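Local coordinates for histidine triad protein (Bacillus subtilis, PDB 1Y23), which probably binds nucleotides and hydrolyses nucleoside phosphoramidates or transfers nucleotidyl groups, as its relatives in the HIT family do, and carries a bound zinc ion, at residues Cys7-Ile12 against Gln96-Tyr101; Val28-Asp33 against Gly40-Ile45; Leu87-Glu92 against His102-Pro107. One frame throughout, in Å; residues are numbered along the deposited sequence.

Contact 1. Residues Cys7-Ile12 against Gln96-Tyr101. With ZN (zinc ion), chain G.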
loop_
_atom_site.group_PDB
_atom_site.type_symbol
_atom_site.label_atom_id
_atom_site.label_comp_id
_atom_site.label_asym_id
_atom_site.label_seq_id
_atom_site.Cartn_x
_atom_site.Cartn_y
_atom_site.Cartn_z
ATOM N N CYS B 7 -21.098 -2.478 -8.199
ATOM C CA CYS B 7 -19.863 -2.713 -7.456
ATOM C C CYS B 7 -19.934 -3.986 -6.630
ATOM O O CYS B 7 -20.751 -4.097 -5.721
ATOM C CB CYS B 7 -19.574 -1.537 -6.523
ATOM S SG CYS B 7 -18.113 -1.785 -5.488
ATOM N N ILE B 8 -19.062 -4.940 -6.932
ATOM C CA ILE B 8 -19.053 -6.204 -6.211
ATOM C C ILE B 8 -18.710 -6.051 -4.724
ATOM O O ILE B 8 -19.155 -6.849 -3.896
ATOM C CB ILE B 8 -18.062 -7.201 -6.858
ATOM C CG1 ILE B 8 -18.389 -8.627 -6.413
ATOM C CG2 ILE B 8 -16.629 -6.860 -6.457
ATOM C CD1 ILE B 8 -17.607 -9.689 -7.159
ATOM N N PHE B 9 -17.919 -5.033 -4.386
ATOM C CA PHE B 9 -17.529 -4.812 -2.988
ATOM C C PHE B 9 -18.640 -4.189 -2.149
ATOM O O PHE B 9 -18.736 -4.442 -0.948
ATOM C CB PHE B 9 -16.276 -3.936 -2.899
ATOM C CG PHE B 9 -15.019 -4.626 -3.349
ATOM C CD1 PHE B 9 -14.992 -6.007 -3.546
ATOM C CD2 PHE B 9 -13.851 -3.895 -3.559
ATOM C CE1 PHE B 9 -13.822 -6.650 -3.947
ATOM C CE2 PHE B 9 -12.671 -4.527 -3.961
ATOM C CZ PHE B 9 -12.655 -5.910 -4.155
ATOM N N CYS B 10 -19.466 -3.362 -2.777
ATOM C CA CYS B 10 -20.575 -2.751 -2.066
ATOM C C CYS B 10 -21.595 -3.839 -1.742
ATOM O O CYS B 10 -22.251 -3.796 -0.703
ATOM C CB CYS B 10 -21.216 -1.641 -2.913
ATOM S SG CYS B 10 -20.439 0.001 -2.713
ATOM N N LYS B 11 -21.717 -4.824 -2.627
ATOM C CA LYS B 11 -22.659 -5.919 -2.410
ATOM C C LYS B 11 -22.140 -6.866 -1.326
ATOM O O LYS B 11 -22.925 -7.543 -0.667
ATOM C CB LYS B 11 -22.900 -6.687 -3.712
ATOM C CG LYS B 11 -23.297 -5.796 -4.874
ATOM C CD LYS B 11 -23.740 -6.606 -6.076
ATOM C CE LYS B 11 -25.203 -7.016 -5.949
ATOM N NZ LYS B 11 -26.093 -5.820 -6.070
ATOM N N ILE B 12 -20.821 -6.925 -1.153
ATOM C CA ILE B 12 -20.244 -7.764 -0.111
ATOM C C ILE B 12 -20.431 -7.034 1.222
ATOM O O ILE B 12 -20.641 -7.661 2.258
ATOM C CB ILE B 12 -18.735 -8.021 -0.334
ATOM C CG1 ILE B 12 -18.526 -8.879 -1.588
ATOM C CG2 ILE B 12 -18.140 -8.708 0.887
ATOM C CD1 ILE B 12 -17.063 -9.099 -1.965
ATOM N N GLN B 96 -6.284 -2.208 -11.266
ATOM C CA GLN B 96 -7.556 -2.141 -10.550
ATOM C C GLN B 96 -8.734 -2.573 -11.426
ATOM O O GLN B 96 -9.039 -1.915 -12.420
ATOM C CB GLN B 96 -7.802 -0.723 -10.002
ATOM C CG GLN B 96 -9.153 -0.584 -9.322
ATOM C CD GLN B 96 -9.358 0.754 -8.638
ATOM O OE1 GLN B 96 -8.964 1.809 -9.150
ATOM N NE2 GLN B 96 -10.001 0.720 -7.475
ATOM N N SER B 97 -9.391 -3.675 -11.055
ATOM C CA SER B 97 -10.542 -4.196 -11.813
ATOM C C SER B 97 -11.876 -3.750 -11.208
ATOM O O SER B 97 -12.869 -3.637 -11.919
ATOM C CB SER B 97 -10.520 -5.728 -11.856
ATOM O OG SER B 97 -11.325 -6.258 -10.814
ATOM N N VAL B 98 -11.912 -3.528 -9.896
ATOM C CA VAL B 98 -13.145 -3.072 -9.249
ATOM C C VAL B 98 -12.922 -1.626 -8.818
ATOM O O VAL B 98 -11.954 -1.327 -8.117
ATOM C CB VAL B 98 -13.498 -3.932 -8.001
ATOM C CG1 VAL B 98 -14.720 -3.359 -7.297
ATOM C CG2 VAL B 98 -13.763 -5.373 -8.411
ATOM N N PHE B 99 -13.810 -0.726 -9.234
ATOM C CA PHE B 99 -13.643 0.678 -8.877
ATOM C C PHE B 99 -14.119 1.085 -7.480
ATOM O O PHE B 99 -14.897 2.027 -7.319
ATOM C CB PHE B 99 -14.278 1.588 -9.936
ATOM C CG PHE B 99 -13.546 1.587 -11.264
ATOM C CD1 PHE B 99 -12.167 1.361 -11.326
ATOM C CD2 PHE B 99 -14.236 1.850 -12.450
ATOM C CE1 PHE B 99 -11.479 1.386 -12.547
ATOM C CE2 PHE B 99 -13.563 1.880 -13.682
ATOM C CZ PHE B 99 -12.177 1.649 -13.728
ATOM N N HIS B 100 -13.625 0.369 -6.475
ATOM C CA HIS B 100 -13.924 0.640 -5.068
ATOM C C HIS B 100 -12.570 0.428 -4.401
ATOM O O HIS B 100 -11.977 -0.642 -4.533
ATOM C CB HIS B 100 -14.975 -0.343 -4.526
ATOM C CG HIS B 100 -15.440 -0.039 -3.130
ATOM N ND1 HIS B 100 -16.706 -0.355 -2.680
ATOM C CD2 HIS B 100 -14.797 0.517 -2.071
ATOM C CE1 HIS B 100 -16.822 -0.009 -1.410
ATOM N NE2 HIS B 100 -15.680 0.521 -1.017
ATOM N N TYR B 101 -12.073 1.452 -3.713
ATOM C CA TYR B 101 -10.761 1.371 -3.068
ATOM C C TYR B 101 -10.594 0.114 -2.232
ATOM O O TYR B 101 -11.462 -0.234 -1.434
ATOM C CB TYR B 101 -10.504 2.599 -2.174
ATOM C CG TYR B 101 -9.143 2.584 -1.494
ATOM C CD1 TYR B 101 -8.006 3.079 -2.145
ATOM C CD2 TYR B 101 -8.981 2.006 -0.229
ATOM C CE1 TYR B 101 -6.740 2.991 -1.555
ATOM C CE2 TYR B 101 -7.726 1.909 0.369
ATOM C CZ TYR B 101 -6.605 2.401 -0.298
ATOM O OH TYR B 101 -5.355 2.288 0.278
HETATM ZN ZN ZN G . -18.334 -0.034 -3.984
#
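A zinc site of the Cys2His2 kind joins Cys7 and Cys10, at the start of helix 8-13, to His100 in the loop before strand 103-108; His49 is the fourth ligand. Cys7 SG lies 2.3 Å from the zinc, and Cys10 SG 2.5 Å from it. The imidazole of His100 stands with CG anti to the backbone N (chi1 -174°), which brings ND1 to 2.1 Å from the metal. Cys7 SG sits at the edge of this ring, in its plane, whereas Cys10 SG approaches obliquely. Because His100 NE2 is hydrogen-bonded to Pro46 O, the ring is held at both nitrogens and its rotation is fixed. Cys7 is also the N-cap of the helix, its SG accepting a weak bond from Cys10 N. Beside the metal, Val98 divides its two methyls: CG1 lies over a face of the Phe9 ring, 4.1 Å from the centroid, and CG2 meets Ile8 CG2 at 3.8 Å. Phe9 CB rests against His100 ND1 at 3.6 Å. The Phe9 ring also meets His102 edge-to-face and reaches Leu43 and Ile45 of strand 42-46, so that helix 8-13 lies against that strand.

Contact 2. Residues Val28-Asp33 against Gly40-Ile45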
loop_
_atom_site.group_PDB
_atom_site.type_symbol
_atom_site.label_atom_id
_atom_site.label_comp_id
_atom_site.label_asym_id
_atom_site.label_seq_id
_atom_site.Cartn_x
_atom_site.Cartn_y
_atom_site.Cartn_z
ATOM N N VAL B 28 -14.824 0.119 8.292
ATOM C CA VAL B 28 -13.979 -0.797 7.556
ATOM C C VAL B 28 -14.509 -2.226 7.496
ATOM O O VAL B 28 -15.227 -2.677 8.385
ATOM C CB VAL B 28 -12.559 -0.826 8.172
ATOM C CG1 VAL B 28 -11.630 -1.667 7.314
ATOM C CG2 VAL B 28 -12.012 0.601 8.296
ATOM N N LEU B 29 -14.150 -2.924 6.426
ATOM C CA LEU B 29 -14.526 -4.310 6.238
ATOM C C LEU B 29 -13.368 -5.011 5.531
ATOM O O LEU B 29 -12.899 -4.564 4.475
ATOM C CB LEU B 29 -15.800 -4.441 5.398
ATOM C CG LEU B 29 -16.293 -5.885 5.161
ATOM C CD1 LEU B 29 -16.550 -6.579 6.508
ATOM C CD2 LEU B 29 -17.573 -5.864 4.340
ATOM N N ALA B 30 -12.903 -6.098 6.140
ATOM C CA ALA B 30 -11.815 -6.900 5.597
ATOM C C ALA B 30 -12.316 -8.327 5.355
ATOM O O ALA B 30 -13.106 -8.864 6.138
ATOM C CB ALA B 30 -10.643 -6.908 6.557
ATOM N N PHE B 31 -11.859 -8.928 4.262
ATOM C CA PHE B 31 -12.260 -10.280 3.893
ATOM C C PHE B 31 -11.273 -10.916 2.920
ATOM O O PHE B 31 -10.580 -10.224 2.173
ATOM C CB PHE B 31 -13.663 -10.265 3.279
ATOM C CG PHE B 31 -13.823 -9.289 2.149
ATOM C CD1 PHE B 31 -13.398 -9.613 0.864
ATOM C CD2 PHE B 31 -14.397 -8.038 2.372
ATOM C CE1 PHE B 31 -13.542 -8.708 -0.186
ATOM C CE2 PHE B 31 -14.547 -7.124 1.332
ATOM C CZ PHE B 31 -14.119 -7.457 0.047
ATOM N N LEU B 32 -11.214 -12.243 2.939
ATOM C CA LEU B 32 -10.309 -12.983 2.071
ATOM C C LEU B 32 -10.587 -12.765 0.581
ATOM O O LEU B 32 -11.742 -12.667 0.160
ATOM C CB LEU B 32 -10.384 -14.480 2.408
ATOM C CG LEU B 32 -9.725 -14.897 3.733
ATOM C CD1 LEU B 32 -9.991 -16.373 4.022
ATOM C CD2 LEU B 32 -8.234 -14.633 3.647
ATOM N N ASP B 33 -9.528 -12.651 -0.216
ATOM C CA ASP B 33 -9.696 -12.493 -1.662
ATOM C C ASP B 33 -9.812 -13.932 -2.158
ATOM O O ASP B 33 -8.924 -14.744 -1.903
ATOM C CB ASP B 33 -8.473 -11.822 -2.296
ATOM C CG ASP B 33 -8.662 -11.528 -3.784
ATOM O OD1 ASP B 33 -9.215 -12.390 -4.498
ATOM O OD2 ASP B 33 -8.257 -10.441 -4.254
ATOM N N GLY B 40 -4.065 -16.643 2.878
ATOM C CA GLY B 40 -4.272 -15.520 3.776
ATOM C C GLY B 40 -4.493 -14.203 3.043
ATOM O O GLY B 40 -4.648 -13.155 3.669
ATOM N N HIS B 41 -4.506 -14.260 1.715
ATOM C CA HIS B 41 -4.711 -13.083 0.876
ATOM C C HIS B 41 -5.977 -12.352 1.315
ATOM O O HIS B 41 -7.091 -12.841 1.118
ATOM C CB HIS B 41 -4.806 -13.518 -0.596
ATOM C CG HIS B 41 -4.920 -12.381 -1.565
ATOM N ND1 HIS B 41 -4.511 -11.103 -1.257
ATOM C CD2 HIS B 41 -5.388 -12.329 -2.837
ATOM C CE1 HIS B 41 -4.725 -10.311 -2.293
ATOM N NE2 HIS B 41 -5.257 -11.028 -3.264
ATOM N N THR B 42 -5.798 -11.174 1.907
ATOM C CA THR B 42 -6.922 -10.389 2.412
ATOM C C THR B 42 -7.169 -9.051 1.709
ATOM O O THR B 42 -6.236 -8.386 1.261
ATOM C CB THR B 42 -6.728 -10.095 3.919
ATOM O OG1 THR B 42 -6.551 -11.327 4.630
ATOM C CG2 THR B 42 -7.931 -9.367 4.483
ATOM N N LEU B 43 -8.439 -8.667 1.624
ATOM C CA LEU B 43 -8.826 -7.383 1.047
ATOM C C LEU B 43 -9.376 -6.510 2.168
ATOM O O LEU B 43 -10.287 -6.917 2.887
ATOM C CB LEU B 43 -9.904 -7.554 -0.014
ATOM C CG LEU B 43 -9.377 -8.049 -1.354
ATOM C CD1 LEU B 43 -10.540 -8.533 -2.207
ATOM C CD2 LEU B 43 -8.604 -6.913 -2.045
ATOM N N VAL B 44 -8.811 -5.317 2.320
ATOM C CA VAL B 44 -9.253 -4.384 3.345
ATOM C C VAL B 44 -9.848 -3.190 2.616
ATOM O O VAL B 44 -9.147 -2.462 1.901
ATOM C CB VAL B 44 -8.083 -3.899 4.227
ATOM C CG1 VAL B 44 -8.597 -3.000 5.331
ATOM C CG2 VAL B 44 -7.335 -5.081 4.810
ATOM N N ILE B 45 -11.146 -2.994 2.790
ATOM C CA ILE B 45 -11.822 -1.896 2.127
ATOM C C ILE B 45 -12.675 -1.087 3.095
ATOM O O ILE B 45 -13.052 -1.574 4.155
ATOM C CB ILE B 45 -12.740 -2.426 0.987
ATOM C CG1 ILE B 45 -14.041 -2.990 1.563
ATOM C CG2 ILE B 45 -12.033 -3.555 0.235
ATOM C CD1 ILE B 45 -15.051 -3.409 0.514
#
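Leu29 pairs with Ile45 and Phe31 with Leu43 as hydrogen-bonded pairs of two antiparallel strands, whose short axes come within 4.5 Å of each other at 163°. Each pair is closed by two bonds, the shortest being Leu43 N to Phe31 O at 2.7 Å. The ladder continues past the strand ends with Asp33 N to His41 O at 2.8 Å. Between these rungs the non-hydrogen-bonded pair Ala30 and Val44 brings Ala30 CA to 3.1 Å from Leu43 O, a CA-H...O contact.

On the side of Leu29, Phe31, Leu43 and Ile45, the phenyl ring is central. Its CG occupies the crowded position between backbone N and carbonyl carbon (chi1 53°), which folds the ring back across the neighbouring strand. Phe31 CE1 then touches Leu43 CD1 at 3.6 Å, Leu43 O stands over one face, and Ile45 CD1 meets the edge at 3.8 Å from Phe31 CE2. On the other face of the sheet Ala30 CB approaches Val44 CG2, and Val28 CG1, at the end of the strand, touches Val44 CG1. Near the turn, Asp33 CB sits over the His41 ring, 3.2 Å from His41 CD2, with the two side chains running alongside in the same direction and the carboxylate tilted 15° from the ring plane. Asp33 OD1 is taken up by Ser35 N, while the His41 ring also meets His104. Thr42 OG1, at the start of its strand, donates back to Gly40 O.

Helix 8-13 covers the Phe31 side, through Ile12, Phe9 and Ile13, and helix 67-79 packs on Ala30 and Val44. The arrangement is a beta hairpin whose strands 28-32 and 42-46 are joined by residues 33-41, set within the antiparallel sheet of the HIT fold.

Contact 3. Residues Leu87-Glu92 against His102-Pro107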
loop_
_atom_site.group_PDB
_atom_site.type_symbol
_atom_site.label_atom_id
_atom_site.label_comp_id
_atom_site.label_asym_id
_atom_site.label_seq_id
_atom_site.Cartn_x
_atom_site.Cartn_y
_atom_site.Cartn_z
ATOM N N LEU B 87 -0.635 -3.819 -1.112
ATOM C CA LEU B 87 -0.729 -3.278 -2.460
ATOM C C LEU B 87 -2.089 -2.673 -2.744
ATOM O O LEU B 87 -3.132 -3.257 -2.449
ATOM C CB LEU B 87 -0.467 -4.379 -3.488
ATOM C CG LEU B 87 -0.616 -4.016 -4.970
ATOM C CD1 LEU B 87 0.467 -3.022 -5.377
ATOM C CD2 LEU B 87 -0.519 -5.285 -5.815
ATOM N N ASN B 88 -2.061 -1.495 -3.341
ATOM C CA ASN B 88 -3.268 -0.779 -3.694
ATOM C C ASN B 88 -3.138 -0.422 -5.175
ATOM O O ASN B 88 -2.111 0.105 -5.590
ATOM C CB ASN B 88 -3.354 0.487 -2.852
ATOM C CG ASN B 88 -4.400 1.443 -3.351
ATOM O OD1 ASN B 88 -4.222 2.658 -3.303
ATOM N ND2 ASN B 88 -5.504 0.906 -3.828
ATOM N N ASN B 89 -4.161 -0.712 -5.975
ATOM C CA ASN B 89 -4.113 -0.393 -7.404
ATOM C C ASN B 89 -5.175 0.647 -7.741
ATOM O O ASN B 89 -6.329 0.520 -7.332
ATOM C CB ASN B 89 -4.351 -1.647 -8.255
ATOM C CG ASN B 89 -3.432 -2.797 -7.882
ATOM O OD1 ASN B 89 -2.233 -2.608 -7.675
ATOM N ND2 ASN B 89 -3.993 -4.005 -7.818
ATOM N N ASN B 90 -4.781 1.663 -8.499
ATOM C CA ASN B 90 -5.685 2.733 -8.892
ATOM C C ASN B 90 -5.681 2.908 -10.405
ATOM O O ASN B 90 -4.725 3.426 -10.984
ATOM C CB ASN B 90 -5.265 4.029 -8.206
ATOM C CG ASN B 90 -5.225 3.894 -6.695
ATOM O OD1 ASN B 90 -6.257 3.929 -6.026
ATOM N ND2 ASN B 90 -4.030 3.718 -6.155
ATOM N N GLY B 91 -6.756 2.458 -11.038
ATOM C CA GLY B 91 -6.855 2.563 -12.475
ATOM C C GLY B 91 -6.648 1.227 -13.149
ATOM O O GLY B 91 -5.793 0.430 -12.751
ATOM N N GLU B 92 -7.452 0.994 -14.178
ATOM C CA GLU B 92 -7.414 -0.228 -14.969
ATOM C C GLU B 92 -5.996 -0.670 -15.290
ATOM O O GLU B 92 -5.600 -1.791 -14.976
ATOM C CB GLU B 92 -8.181 -0.006 -16.276
ATOM C CG GLU B 92 -8.137 -1.185 -17.234
ATOM C CD GLU B 92 -8.665 -0.837 -18.612
ATOM O OE1 GLU B 92 -8.832 -1.769 -19.432
ATOM O OE2 GLU B 92 -8.903 0.367 -18.876
ATOM N N HIS B 102 -9.469 -0.565 -2.430
ATOM C CA HIS B 102 -9.153 -1.763 -1.671
ATOM C C HIS B 102 -7.649 -1.934 -1.550
ATOM O O HIS B 102 -6.895 -1.578 -2.452
ATOM C CB HIS B 102 -9.779 -3.023 -2.299
ATOM C CG HIS B 102 -9.509 -3.185 -3.765
ATOM N ND1 HIS B 102 -10.091 -2.383 -4.723
ATOM C CD2 HIS B 102 -8.749 -4.081 -4.437
ATOM C CE1 HIS B 102 -9.706 -2.780 -5.921
ATOM N NE2 HIS B 102 -8.891 -3.811 -5.778
ATOM N N MET B 103 -7.226 -2.468 -0.411
ATOM C CA MET B 103 -5.820 -2.707 -0.136
ATOM C C MET B 103 -5.611 -4.210 -0.047
ATOM O O MET B 103 -6.376 -4.902 0.625
ATOM C CB MET B 103 -5.435 -2.067 1.197
ATOM C CG MET B 103 -3.999 -2.307 1.620
ATOM S SD MET B 103 -2.863 -1.076 0.946
ATOM C CE MET B 103 -2.631 -0.028 2.382
ATOM N N HIS B 104 -4.599 -4.723 -0.743
ATOM C CA HIS B 104 -4.289 -6.147 -0.682
ATOM C C HIS B 104 -3.259 -6.360 0.415
ATOM O O HIS B 104 -2.264 -5.635 0.488
ATOM C CB HIS B 104 -3.647 -6.664 -1.974
ATOM C CG HIS B 104 -4.552 -6.671 -3.160
ATOM N ND1 HIS B 104 -4.620 -5.620 -4.051
ATOM C CD2 HIS B 104 -5.387 -7.623 -3.638
ATOM C CE1 HIS B 104 -5.453 -5.929 -5.029
ATOM N NE2 HIS B 104 -5.932 -7.139 -4.802
ATOM N N ILE B 105 -3.499 -7.350 1.261
ATOM C CA ILE B 105 -2.553 -7.697 2.309
ATOM C C ILE B 105 -2.061 -9.078 1.907
ATOM O O ILE B 105 -2.753 -10.079 2.097
ATOM C CB ILE B 105 -3.229 -7.747 3.688
ATOM C CG1 ILE B 105 -3.721 -6.340 4.054
ATOM C CG2 ILE B 105 -2.250 -8.271 4.731
ATOM C CD1 ILE B 105 -4.287 -6.223 5.447
ATOM N N ILE B 106 -0.865 -9.127 1.334
ATOM C CA ILE B 106 -0.328 -10.386 0.848
ATOM C C ILE B 106 0.810 -10.979 1.660
ATOM O O ILE B 106 1.920 -10.456 1.680
ATOM C CB ILE B 106 0.122 -10.236 -0.618
ATOM C CG1 ILE B 106 -1.041 -9.674 -1.455
ATOM C CG2 ILE B 106 0.562 -11.584 -1.168
ATOM C CD1 ILE B 106 -0.627 -9.102 -2.802
ATOM N N PRO B 107 0.534 -12.082 2.368
ATOM C CA PRO B 107 1.578 -12.726 3.168
ATOM C C PRO B 107 2.496 -13.448 2.190
ATOM O O PRO B 107 2.047 -13.905 1.135
ATOM C CB PRO B 107 0.787 -13.685 4.056
ATOM C CG PRO B 107 -0.346 -14.088 3.167
ATOM C CD PRO B 107 -0.758 -12.772 2.539
HETATM O O HOH W 1 -7.930 0.741 -5.034
HETATM O O HOH W 2 -6.137 -2.303 -5.054
HETATM O O HOH W 3 -6.945 -5.066 -7.528
#
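Leu87 and His104 meet in two ways, by paired backbone bonds and by a side-chain bond. His104 N donates to Leu87 O at 2.7 Å, and Leu87 N returns a bond to His104 O. The same Leu87 oxygen accepts from His104 ND1 at 3.2 Å: with CG anti to the carbonyl carbon (chi1 -68°), the imidazole turns so that ND1 comes beside the Leu87 oxygen. The oxygen lies close to the ring plane, but ND1 stands 51° out of the carbonyl plane. Two donors thus grip one oxygen, and the ND1 bond restrains the rotation of the His104 ring.

Farther along, water takes over from direct pairing. One water accepts from Asn89 N and donates to His102 O at 2.8 Å; its oxygen lies over a face of the His102 ring. A second links Asn89 O to His102 N. A third lies at the ring edge, 2.9 Å from His102 NE2, and accepts from Asn89 ND2. His102 ND1 is hydrogen-bonded to His100 O. Asn88 ND2 adds a weak bond to His102 O.

Direct side-chain packing across the strands is slight: Leu87 CB lies 4.2 Å from His104 CB, and Asn88 CB approaches Met103 SD.

Strand 83-90 also pairs antiparallel with a strand of the second subunit, carrying the sheet across the dimer. His100, His102 and His104 are spaced as in the histidine triad that names the family; in relatives the middle histidine attacks the phosphate.

From the centre of the chain, contact 3 lies at about 3 Å, contact 2 at about 10 Å and contact 1 at about 13 Å, centre to centre. Their own centres lie 10 to 12 Å apart. Contacts 2 and 3 follow one another along the chain and share a sheet, with strands 42-46 and 103-108 side by side through backbone bonds such as Thr42 O to Ile105 N. Contact 1 encloses contact 2 in sequence and alternates with contact 3, whose segment 102-107 directly follows 96-101. His100, first of the triad, binds zinc, so the metal ties helix 8-13 to the loop leading into strand 103-108, part of a sheet continuing into the second subunit.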